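Local structure of tetratricopeptide TPR_2 repeat protein (Thermobaculum terrenum, 5DJS) at residues Asp239-Leu244 against Arg258-Val263. The protein is a tetratricopeptide-repeat protein that joins a helical repeat region to a GT-B-type domain pair of glycosyltransferase family 41 and binds uridine-5'-diphosphate. The protein carries 1 engineered substitution. Residues are numbered along the deposited sequence; the frame is centred on the assembly and turned at random.
Sequences DILVDL and RRPAPV
Val263 is held by Ile240's two neighbours through a pair of backbone hydrogen bonds. The N-H of Leu241 reaches Val263 O over 2.9 Å, with 162° at the hydrogen; Val263 N gives the longer bond, 3.2 Å to Asp239 O, and the more bent one at 136°. One residue of the second segment thus bonds to the residues flanking Ile240, the signature of a parallel bridge, in which Ile240 CA and Val263 CA are spaced 4.7 Å apart. The same Val263 O lies 3.3 Å from Ile240 CA, a CA-H...O contact beside the stronger N-H bond.

Being bridge partners, Ile240 and Val263 put their side chains on the same face of the sheet, where they run side by side. Ile240 CG1, anti to its own carbonyl carbon (chi1 -60°), meets Val263 CB at 3.8 Å, and Val263 CG1 also borders both Ile240 branches. Helix 479-521 covers this face, with Tyr512 against Ile240 and Met515 against Val263. Leu241 belongs to the other face: its CB packs on Ala261 CB at 3.9 Å, while CD2 brushes Pro260 CG and the two side chains cross at about a right angle. Val233 of helix 226-236 touches both Leu241 and Pro260. At the strand entrance the ring of Pro262 lies against Asp239 O, with CG 3.5 Å from it; the Asp239 carboxylate turns elsewhere, to a salt bridge with Arg161.

Arg259, with positive phi, ends the helical run of helix 253-257, and the chain then runs through Pro260-Pro262 into strand 263-266, parallel to and next to strand 240-243. Strand, helix and adjacent parallel strand make a beta-alpha-beta crossover in a six-stranded parallel sheet, as in the Rossmann-like domains of GT-B proteins.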
ATOM      1  N   ASP A 239     -14.971 -15.767  13.594  1.00 46.16           N
ATOM      2  CA  ASP A 239     -14.291 -17.040  13.281  1.00 46.59           C
ATOM      3  C   ASP A 239     -13.034 -16.832  12.457  1.00 45.56           C
ATOM      4  O   ASP A 239     -12.044 -17.539  12.639  1.00 43.09           O
ATOM      5  CB  ASP A 239     -15.235 -17.962  12.517  1.00 45.35           C
ATOM      6  CG  ASP A 239     -16.492 -18.262  13.299  1.00 47.07           C
ATOM      7  OD1 ASP A 239     -16.407 -18.998  14.308  1.00 48.11           O
ATOM      8  OD2 ASP A 239     -17.561 -17.747  12.921  1.00 46.45           O
ATOM      9  N   ILE A 240     -13.104 -15.884  11.523  1.00 45.96           N
ATOM     10  CA  ILE A 240     -11.997 -15.554  10.638  1.00 45.21           C
ATOM     11  C   ILE A 240     -11.787 -14.051  10.714  1.00 43.45           C
ATOM     12  O   ILE A 240     -12.676 -13.285  10.339  1.00 43.79           O
ATOM     13  CB  ILE A 240     -12.300 -15.994   9.192  1.00 46.17           C
ATOM     14  CG1 ILE A 240     -12.514 -17.514   9.153  1.00 46.10           C
ATOM     15  CG2 ILE A 240     -11.161 -15.588   8.261  1.00 47.50           C
ATOM     16  CD1 ILE A 240     -12.924 -18.083   7.815  1.00 46.50           C
ATOM     17  N   LEU A 241     -10.629 -13.632  11.221  1.00 41.58           N
ATOM     18  CA  LEU A 241     -10.298 -12.210  11.308  1.00 41.18           C
ATOM     19  C   LEU A 241      -9.255 -11.935  10.251  1.00 41.41           C
ATOM     20  O   LEU A 241      -8.286 -12.692  10.133  1.00 42.56           O
ATOM     21  CB  LEU A 241      -9.772 -11.857  12.691  1.00 40.34           C
ATOM     22  CG  LEU A 241      -9.776 -10.371  13.056  1.00 40.75           C
ATOM     23  CD1 LEU A 241     -11.182  -9.834  13.256  1.00 38.15           C
ATOM     24  CD2 LEU A 241      -8.952 -10.152  14.324  1.00 43.02           C
ATOM     25  N   VAL A 242      -9.463 -10.870   9.476  1.00 40.49           N
ATOM     26  CA  VAL A 242      -8.609 -10.558   8.329  1.00 41.18           C
ATOM     27  C   VAL A 242      -7.934  -9.204   8.506  1.00 40.36           C
ATOM     28  O   VAL A 242      -8.596  -8.177   8.707  1.00 38.09           O
ATOM     29  CB  VAL A 242      -9.386 -10.572   6.994  1.00 43.31           C
ATOM     30  CG1 VAL A 242      -8.424 -10.509   5.811  1.00 42.95           C
ATOM     31  CG2 VAL A 242     -10.235 -11.833   6.882  1.00 43.58           C
ATOM     32  N   ASP A 243      -6.603  -9.235   8.450  1.00 40.35           N
ATOM     33  CA  ASP A 243      -5.771  -8.034   8.451  1.00 37.92           C
ATOM     34  C   ASP A 243      -5.679  -7.518   7.029  1.00 37.02           C
ATOM     35  O   ASP A 243      -5.002  -8.113   6.193  1.00 39.00           O
ATOM     36  CB  ASP A 243      -4.362  -8.349   8.954  1.00 35.87           C
ATOM     37  CG  ASP A 243      -3.378  -7.230   8.669  1.00 33.22           C
ATOM     38  OD1 ASP A 243      -3.737  -6.044   8.910  1.00 29.46           O
ATOM     39  OD2 ASP A 243      -2.259  -7.547   8.194  1.00 29.24           O
ATOM     40  N   LEU A 244      -6.351  -6.410   6.779  1.00 36.19           N
ATOM     41  CA  LEU A 244      -6.310  -5.755   5.483  1.00 40.09           C
ATOM     42  C   LEU A 244      -5.188  -4.730   5.359  1.00 42.16           C
ATOM     43  O   LEU A 244      -4.798  -4.419   4.238  1.00 45.72           O
ATOM     44  CB  LEU A 244      -7.655  -5.075   5.194  1.00 39.15           C
ATOM     45  CG  LEU A 244      -8.699  -5.757   4.297  1.00 38.49           C
ATOM     46  CD1 LEU A 244      -8.641  -7.273   4.271  1.00 37.32           C
ATOM     47  CD2 LEU A 244     -10.071  -5.280   4.743  1.00 37.78           C
ATOM     48  N   ARG A 258      -2.887 -11.502  20.024  1.00 51.59           N
ATOM     49  CA  ARG A 258      -3.532 -12.233  21.128  1.00 49.82           C
ATOM     50  C   ARG A 258      -4.410 -13.430  20.714  1.00 47.28           C
ATOM     51  O   ARG A 258      -4.917 -14.131  21.586  1.00 46.96           O
ATOM     52  CB  ARG A 258      -4.341 -11.254  21.986  1.00 51.71           C
ATOM     53  CG  ARG A 258      -3.529 -10.639  23.107  1.00 55.50           C
ATOM     54  CD  ARG A 258      -4.140  -9.338  23.600  1.00 58.60           C
ATOM     55  NE  ARG A 258      -3.408  -8.207  23.035  1.00 62.69           N
ATOM     56  CZ  ARG A 258      -2.894  -7.182  23.716  1.00 64.65           C
ATOM     57  NH1 ARG A 258      -3.044  -7.067  25.039  1.00 64.55           N
ATOM     58  NH2 ARG A 258      -2.232  -6.233  23.050  1.00 63.63           N
ATOM     59  N   ARG A 259      -4.549 -13.679  19.408  1.00 45.53           N
ATOM     60  CA  ARG A 259      -5.455 -14.705  18.857  1.00 45.28           C
ATOM     61  C   ARG A 259      -6.916 -14.584  19.316  1.00 44.68           C
ATOM     62  O   ARG A 259      -7.465 -15.541  19.849  1.00 48.40           O
ATOM     63  CB  ARG A 259      -4.937 -16.131  19.135  1.00 44.05           C
ATOM     64  CG  ARG A 259      -3.692 -16.485  18.361  1.00 45.05           C
ATOM     65  CD  ARG A 259      -3.587 -17.971  18.107  1.00 46.34           C
ATOM     66  NE  ARG A 259      -2.863 -18.224  16.860  1.00 49.68           N
ATOM     67  CZ  ARG A 259      -1.652 -18.775  16.747  1.00 52.16           C
ATOM     68  NH1 ARG A 259      -0.952 -19.177  17.809  1.00 54.68           N
ATOM     69  NH2 ARG A 259      -1.131 -18.943  15.533  1.00 54.96           N
ATOM     70  N   PRO A 260      -7.560 -13.419  19.094  1.00 42.64           N
ATOM     71  CA  PRO A 260      -8.991 -13.301  19.434  1.00 42.05           C
ATOM     72  C   PRO A 260      -9.910 -14.175  18.576  1.00 42.46           C
ATOM     73  O   PRO A 260     -11.057 -14.433  18.969  1.00 41.44           O
ATOM     74  CB  PRO A 260      -9.285 -11.811  19.212  1.00 40.96           C
ATOM     75  CG  PRO A 260      -8.221 -11.355  18.277  1.00 40.94           C
ATOM     76  CD  PRO A 260      -7.005 -12.129  18.667  1.00 41.08           C
ATOM     77  N   ALA A 261      -9.410 -14.597  17.412  1.00 40.95           N
ATOM     78  CA  ALA A 261     -10.118 -15.503  16.523  1.00 39.71           C
ATOM     79  C   ALA A 261      -9.238 -16.715  16.215  1.00 38.68           C
ATOM     80  O   ALA A 261      -8.002 -16.589  16.156  1.00 37.35           O
ATOM     81  CB  ALA A 261     -10.480 -14.786  15.235  1.00 40.52           C
ATOM     82  N   PRO A 262      -9.864 -17.890  16.006  1.00 35.99           N
ATOM     83  CA  PRO A 262      -9.133 -19.128  15.686  1.00 35.29           C
ATOM     84  C   PRO A 262      -8.522 -19.222  14.276  1.00 36.97           C
ATOM     85  O   PRO A 262      -7.659 -20.076  14.027  1.00 36.70           O
ATOM     86  CB  PRO A 262     -10.208 -20.190  15.814  1.00 35.84           C
ATOM     87  CG  PRO A 262     -11.477 -19.485  15.484  1.00 35.37           C
ATOM     88  CD  PRO A 262     -11.325 -18.107  16.043  1.00 34.89           C
ATOM     89  N   VAL A 263      -9.011 -18.407  13.349  1.00 38.11           N
ATOM     90  CA  VAL A 263      -8.424 -18.297  12.016  1.00 39.13           C
ATOM     91  C   VAL A 263      -8.086 -16.831  11.777  1.00 38.15           C
ATOM     92  O   VAL A 263      -8.967 -15.972  11.786  1.00 39.44           O
ATOM     93  CB  VAL A 263      -9.389 -18.815  10.931  1.00 39.72           C
ATOM     94  CG1 VAL A 263      -8.816 -18.583   9.545  1.00 40.26           C
ATOM     95  CG2 VAL A 263      -9.681 -20.297  11.141  1.00 39.39           C
TER